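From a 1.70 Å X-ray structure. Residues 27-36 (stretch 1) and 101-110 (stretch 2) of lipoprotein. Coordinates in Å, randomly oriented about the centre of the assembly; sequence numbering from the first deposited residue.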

ATOM      1  N   SER A  27       5.912  33.521  -9.580  1.00 24.43           N
ATOM      2  CA  SER A  27       5.251  32.591  -8.654  1.00 22.45           C
ATOM      3  C   SER A  27       5.395  31.166  -9.182  1.00 21.08           C
ATOM      4  O   SER A  27       5.692  30.234  -8.412  1.00 15.66           O
ATOM      5  CB  SER A  27       3.781  32.969  -8.465  1.00 23.29           C
ATOM      6  OG  SER A  27       3.715  34.103  -7.585  1.00 25.42           O
ATOM      7  N   LYS A  28       5.218  30.991 -10.502  1.00 18.84           N
ATOM      8  CA  LYS A  28       5.407  29.678 -11.061  1.00 20.62           C
ATOM      9  C   LYS A  28       6.798  29.100 -10.802  1.00 18.36           C
ATOM     10  O   LYS A  28       6.918  27.903 -10.498  1.00 18.49           O
ATOM     11  CB  LYS A  28       5.042  29.611 -12.542  1.00 22.67           C
ATOM     12  CG  LYS A  28       3.556  29.285 -12.758  1.00 27.89           C
ATOM     13  CD  LYS A  28       3.142  29.225 -14.273  1.00 35.11           C
ATOM     14  CE  LYS A  28       2.367  30.488 -14.750  1.00 40.68           C
ATOM     15  NZ  LYS A  28       3.149  31.773 -14.665  1.00 41.99           N
ATOM     16  N   GLN A  29       7.837  29.915 -10.920  1.00 16.47           N
ATOM     17  CA  GLN A  29       9.204  29.475 -10.666  1.00 17.23           C
ATOM     18  C   GLN A  29       9.474  29.223  -9.188  1.00 14.98           C
ATOM     19  O   GLN A  29      10.155  28.253  -8.837  1.00 14.83           O
ATOM     20  CB  GLN A  29      10.232  30.473 -11.216  1.00 18.62           C
ATOM     21  CG  GLN A  29      10.171  30.596 -12.740  1.00 25.14           C
ATOM     22  CD  GLN A  29      11.050  31.726 -13.325  1.00 33.41           C
ATOM     23  OE1 GLN A  29      11.256  32.806 -12.713  1.00 33.15           O
ATOM     24  NE2 GLN A  29      11.556  31.473 -14.540  1.00 35.75           N
ATOM     25  N   GLN A  30       8.883  30.031  -8.311  1.00 12.22           N
ATOM     26  CA  GLN A  30       9.073  29.821  -6.889  1.00 12.42           C
ATOM     27  C   GLN A  30       8.425  28.458  -6.503  1.00 10.41           C
ATOM     28  O   GLN A  30       8.973  27.715  -5.666  1.00  9.04           O
ATOM     29  CB  GLN A  30       8.348  30.910  -6.091  1.00 12.09           C
ATOM     30  CG  GLN A  30       8.558  30.758  -4.568  1.00 15.47           C
ATOM     31  CD  GLN A  30       7.955  31.905  -3.774  1.00 19.67           C
ATOM     32  OE1 GLN A  30       7.263  32.761  -4.331  1.00 20.39           O
ATOM     33  NE2 GLN A  30       8.145  31.864  -2.455  1.00 16.50           N
ATOM     34  N   LEU A  31       7.231  28.233  -7.030  1.00 10.04           N
ATOM     35  CA  LEU A  31       6.462  27.000  -6.787  1.00  9.44           C
ATOM     36  C   LEU A  31       7.238  25.783  -7.297  1.00 11.52           C
ATOM     37  O   LEU A  31       7.381  24.796  -6.596  1.00  9.24           O
ATOM     38  CB  LEU A  31       5.061  27.083  -7.408  1.00  9.36           C
ATOM     39  CG  LEU A  31       4.028  27.912  -6.630  1.00  9.27           C
ATOM     40  CD1 LEU A  31       2.824  28.217  -7.541  1.00  8.84           C
ATOM     41  CD2 LEU A  31       3.584  27.208  -5.329  1.00 14.07           C
ATOM     42  N   ALA A  32       7.813  25.861  -8.491  1.00 11.73           N
ATOM     43  CA  ALA A  32       8.554  24.723  -9.005  1.00 11.32           C
ATOM     44  C   ALA A  32       9.743  24.431  -8.101  1.00 11.58           C
ATOM     45  O   ALA A  32      10.070  23.275  -7.876  1.00 11.50           O
ATOM     46  CB  ALA A  32       9.016  24.981 -10.444  1.00 11.96           C
ATOM     47  N   SER A  33      10.422  25.454  -7.595  1.00 10.58           N
ATOM     48  CA  SER A  33      11.555  25.231  -6.704  1.00 12.03           C
ATOM     49  C   SER A  33      11.135  24.556  -5.433  1.00  9.09           C
ATOM     50  O   SER A  33      11.852  23.688  -4.932  1.00 10.47           O
ATOM     51  CB  SER A  33      12.365  26.520  -6.336  1.00 15.46           C
ATOM     52  OG  SER A  33      12.969  27.024  -7.529  1.00 20.72           O
ATOM     53  N   LEU A  34       9.979  24.978  -4.917  1.00  8.14           N
ATOM     54  CA  LEU A  34       9.454  24.358  -3.696  1.00  7.68           C
ATOM     55  C   LEU A  34       9.095  22.872  -3.892  1.00  6.50           C
ATOM     56  O   LEU A  34       9.305  22.030  -2.976  1.00  7.51           O
ATOM     57  CB  LEU A  34       8.231  25.112  -3.163  1.00  7.75           C
ATOM     58  CG  LEU A  34       8.615  26.453  -2.561  1.00  4.76           C
ATOM     59  CD1 LEU A  34       7.428  27.467  -2.579  1.00  6.63           C
ATOM     60  CD2 LEU A  34       9.223  26.293  -1.082  1.00  9.09           C
ATOM     61  N   TYR A  35       8.548  22.581  -5.056  1.00  7.91           N
ATOM     62  CA  TYR A  35       8.136  21.192  -5.341  1.00  7.71           C
ATOM     63  C   TYR A  35       9.338  20.305  -5.494  1.00  7.33           C
ATOM     64  O   TYR A  35       9.377  19.159  -5.011  1.00  7.77           O
ATOM     65  CB  TYR A  35       7.332  21.096  -6.620  1.00  8.69           C
ATOM     66  CG  TYR A  35       6.034  21.942  -6.738  1.00  7.64           C
ATOM     67  CD1 TYR A  35       5.366  22.443  -5.639  1.00  7.39           C
ATOM     68  CD2 TYR A  35       5.551  22.244  -7.973  1.00  6.36           C
ATOM     69  CE1 TYR A  35       4.262  23.229  -5.789  1.00  5.89           C
ATOM     70  CE2 TYR A  35       4.401  23.003  -8.148  1.00  9.62           C
ATOM     71  CZ  TYR A  35       3.725  23.483  -7.052  1.00  7.19           C
ATOM     72  OH  TYR A  35       2.589  24.313  -7.168  1.00  7.42           O
ATOM     73  N   LEU A  36      10.384  20.846  -6.111  1.00  7.72           N
ATOM     74  CA  LEU A  36      11.680  20.176  -6.179  1.00  8.68           C
ATOM     75  C   LEU A  36      12.328  19.976  -4.840  1.00  8.28           C
ATOM     76  O   LEU A  36      12.878  18.888  -4.520  1.00  9.44           O
ATOM     77  CB  LEU A  36      12.609  20.943  -7.110  1.00  9.51           C
ATOM     78  CG  LEU A  36      13.911  20.170  -7.465  1.00 12.14           C
ATOM     79  CD1 LEU A  36      13.631  18.844  -8.308  1.00 14.06           C
ATOM     80  CD2 LEU A  36      14.849  21.120  -8.267  1.00 17.67           C
TER
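Stretch 2 101-110: TTKNNQQVMA

Stretch 2 (T101 to A110) is helical throughout, held by i to i+4 backbone hydrogen bonds from N105 N to T101 O (2.8 Å) through A110 N to Q106 O (3.0 Å). It runs in the same general direction as the helix of stretch 1, the axes crossing at 34° and approaching to 11.1 Å. The register pairs K28 with T102, L31 with Q106 and Y35 with M109, and the CA to CA distance shrinks along it from 8.1 Å (K28 CA to T102 CA) through 7.5 Å (L31 CA to Q106 CA) to 7.0 Å (Y35 CA to M109 CA). The contact is small, 333 Å² in all, and Y35 supplies the largest share. Its CB points sideways, but chi1 in m (-58°) with chi2 at -20° brings the end of the ring close to stretch 2. The hydroxyl reaches the backbone itself: Y35 OH lies 3.2 Å from Q106 CA and 3.5 Å from N105 C. Q106 N is 3.3 Å from Y35 OH, but the angle is poor for a hydrogen bond, and Q106 N is already bonded to T102 O (3.2 Å). Water 1 links the helices instead, 2.6 Å from Y35 OH and donating to T102 O at 2.9 Å. M109 points toward stretch 1 and coils in m, m, m (-70°, -68°, -58°). This conformation lays M109 CG over one face of the Y35 ring, 3.8 Å from its centroid in a CH-pi contact, while M109 SD stands obliquely at 4.9 Å from that centroid; M109 CB meets Y35 CE1 at 3.5 Å. Q106, extended in t, t, carries NE2 to 4.3 Å from L31 CD2; that nitrogen is hydrogen-bonded elsewhere in the structure. T102, with chi1 in m (-60°), sets CG2 3.8 Å from K28 CG, an aliphatic contact that leaves the lysine amine uninvolved.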

ATOM      1  N   THR A 101      -4.357  23.333 -14.303  1.00 19.41           N
ATOM      2  CA  THR A 101      -3.303  22.389 -13.929  1.00 19.45           C
ATOM      3  C   THR A 101      -2.340  23.054 -12.962  1.00 18.05           C
ATOM      4  O   THR A 101      -1.951  22.471 -11.962  1.00 15.87           O
ATOM      5  CB  THR A 101      -2.516  21.808 -15.151  1.00 22.18           C
ATOM      6  OG1 THR A 101      -3.457  21.140 -16.006  1.00 22.97           O
ATOM      7  CG2 THR A 101      -1.401  20.737 -14.655  1.00 25.03           C
ATOM      8  N   THR A 102      -2.008  24.317 -13.219  1.00 18.74           N
ATOM      9  CA  THR A 102      -1.063  25.014 -12.365  1.00 18.41           C
ATOM     10  C   THR A 102      -1.690  25.274 -10.987  1.00 15.85           C
ATOM     11  O   THR A 102      -1.075  25.055  -9.933  1.00 13.61           O
ATOM     12  CB  THR A 102      -0.490  26.278 -13.165  1.00 21.88           C
ATOM     13  OG1 THR A 102       0.156  25.774 -14.368  1.00 25.86           O
ATOM     14  CG2 THR A 102       0.513  27.010 -12.313  1.00 22.52           C
ATOM     15  N   LYS A 103      -2.974  25.573 -10.982  1.00 14.69           N
ATOM     16  CA  LYS A 103      -3.690  25.711  -9.737  1.00 15.40           C
ATOM     17  C   LYS A 103      -3.801  24.402  -8.988  1.00 13.56           C
ATOM     18  O   LYS A 103      -3.656  24.308  -7.751  1.00 11.32           O
ATOM     19  CB  LYS A 103      -5.077  26.313  -9.970  1.00 16.39           C
ATOM     20  CG  LYS A 103      -4.995  27.743 -10.560  1.00 25.79           C
ATOM     21  CD  LYS A 103      -6.387  28.377 -10.593  1.00 33.03           C
ATOM     22  CE  LYS A 103      -6.505  29.600 -11.517  1.00 39.84           C
ATOM     23  NZ  LYS A 103      -7.137  29.263 -12.864  1.00 45.31           N
ATOM     24  N   ASN A 104      -4.073  23.344  -9.732  1.00 10.02           N
ATOM     25  CA  ASN A 104      -4.192  22.045  -9.082  1.00 11.68           C
ATOM     26  C   ASN A 104      -2.806  21.567  -8.540  1.00  9.75           C
ATOM     27  O   ASN A 104      -2.740  20.907  -7.538  1.00  9.41           O
ATOM     28  CB  ASN A 104      -4.696  20.992 -10.072  1.00 10.99           C
ATOM     29  CG  ASN A 104      -6.198  21.054 -10.296  1.00 12.54           C
ATOM     30  OD1 ASN A 104      -6.930  21.788  -9.603  1.00 14.08           O
ATOM     31  ND2 ASN A 104      -6.662  20.318 -11.339  1.00  9.91           N
ATOM     32  N   ASN A 105      -1.712  21.840  -9.251  1.00  8.70           N
ATOM     33  CA  ASN A 105      -0.391  21.518  -8.724  1.00  8.09           C
ATOM     34  C   ASN A 105      -0.168  22.167  -7.362  1.00  7.95           C
ATOM     35  O   ASN A 105       0.355  21.528  -6.479  1.00  6.84           O
ATOM     36  CB  ASN A 105       0.726  21.950  -9.666  1.00  8.01           C
ATOM     37  CG  ASN A 105       0.886  21.050 -10.885  1.00 10.03           C
ATOM     38  OD1 ASN A 105       0.484  19.919 -10.864  1.00 10.31           O
ATOM     39  ND2 ASN A 105       1.583  21.565 -11.932  1.00  9.95           N
ATOM     40  N   GLN A 106      -0.562  23.434  -7.209  1.00  8.30           N
ATOM     41  CA  GLN A 106      -0.391  24.119  -5.941  1.00  7.26           C
ATOM     42  C   GLN A 106      -1.163  23.449  -4.853  1.00  6.98           C
ATOM     43  O   GLN A 106      -0.640  23.236  -3.758  1.00  9.53           O
ATOM     44  CB  GLN A 106      -0.820  25.598  -6.050  1.00  7.80           C
ATOM     45  CG  GLN A 106      -0.615  26.340  -4.743  1.00 11.56           C
ATOM     46  CD  GLN A 106      -0.948  27.833  -4.919  1.00 15.14           C
ATOM     47  OE1 GLN A 106      -1.736  28.193  -5.803  1.00 16.63           O
ATOM     48  NE2 GLN A 106      -0.251  28.679  -4.215  1.00 11.54           N
ATOM     49  N   GLN A 107      -2.433  23.183  -5.111  1.00  8.72           N
ATOM     50  CA  GLN A 107      -3.294  22.566  -4.095  1.00  9.53           C
ATOM     51  C   GLN A 107      -2.839  21.165  -3.750  1.00  8.85           C
ATOM     52  O   GLN A 107      -2.701  20.819  -2.538  1.00 10.75           O
ATOM     53  CB  GLN A 107      -4.731  22.549  -4.548  1.00 10.57           C
ATOM     54  CG  GLN A 107      -5.663  21.928  -3.510  1.00 17.50           C
ATOM     55  CD  GLN A 107      -7.164  22.188  -3.825  1.00 24.90           C
ATOM     56  OE1 GLN A 107      -7.459  23.027  -4.671  1.00 25.85           O
ATOM     57  NE2 GLN A 107      -8.092  21.512  -3.091  1.00 23.13           N
ATOM     58  N   VAL A 108      -2.536  20.355  -4.755  1.00  8.02           N
ATOM     59  CA  VAL A 108      -2.064  19.006  -4.510  1.00  7.15           C
ATOM     60  C   VAL A 108      -0.710  19.015  -3.803  1.00  8.16           C
ATOM     61  O   VAL A 108      -0.479  18.292  -2.843  1.00  8.02           O
ATOM     62  CB  VAL A 108      -1.980  18.169  -5.772  1.00  7.84           C
ATOM     63  CG1 VAL A 108      -1.334  16.799  -5.482  1.00  8.04           C
ATOM     64  CG2 VAL A 108      -3.397  18.081  -6.359  1.00  8.39           C
ATOM     65  N   MET A 109       0.233  19.825  -4.271  1.00  7.78           N
ATOM     66  CA  MET A 109       1.512  19.781  -3.636  1.00  6.52           C
ATOM     67  C   MET A 109       1.517  20.346  -2.192  1.00  7.84           C
ATOM     68  O   MET A 109       2.297  19.866  -1.381  1.00 10.53           O
ATOM     69  CB  MET A 109       2.580  20.472  -4.477  1.00  8.10           C
ATOM     70  CG  MET A 109       2.921  19.709  -5.723  1.00  8.91           C
ATOM     71  SD  MET A 109       3.774  18.122  -5.511  1.00  3.51           S
ATOM     72  CE  MET A 109       5.263  18.715  -4.604  1.00 12.87           C
ATOM     73  N   ALA A 110       0.708  21.360  -1.905  1.00  8.49           N
ATOM     74  CA  ALA A 110       0.527  21.829  -0.481  1.00  8.49           C
ATOM     75  C   ALA A 110      -0.029  20.660   0.351  1.00  8.93           C
ATOM     76  O   ALA A 110       0.405  20.405   1.476  1.00  9.13           O
ATOM     77  CB  ALA A 110      -0.402  23.090  -0.388  1.00 10.15           C
TER
HETATM   78  O   HOH W   1       1.753  25.199  -9.417  1.00 12.90           O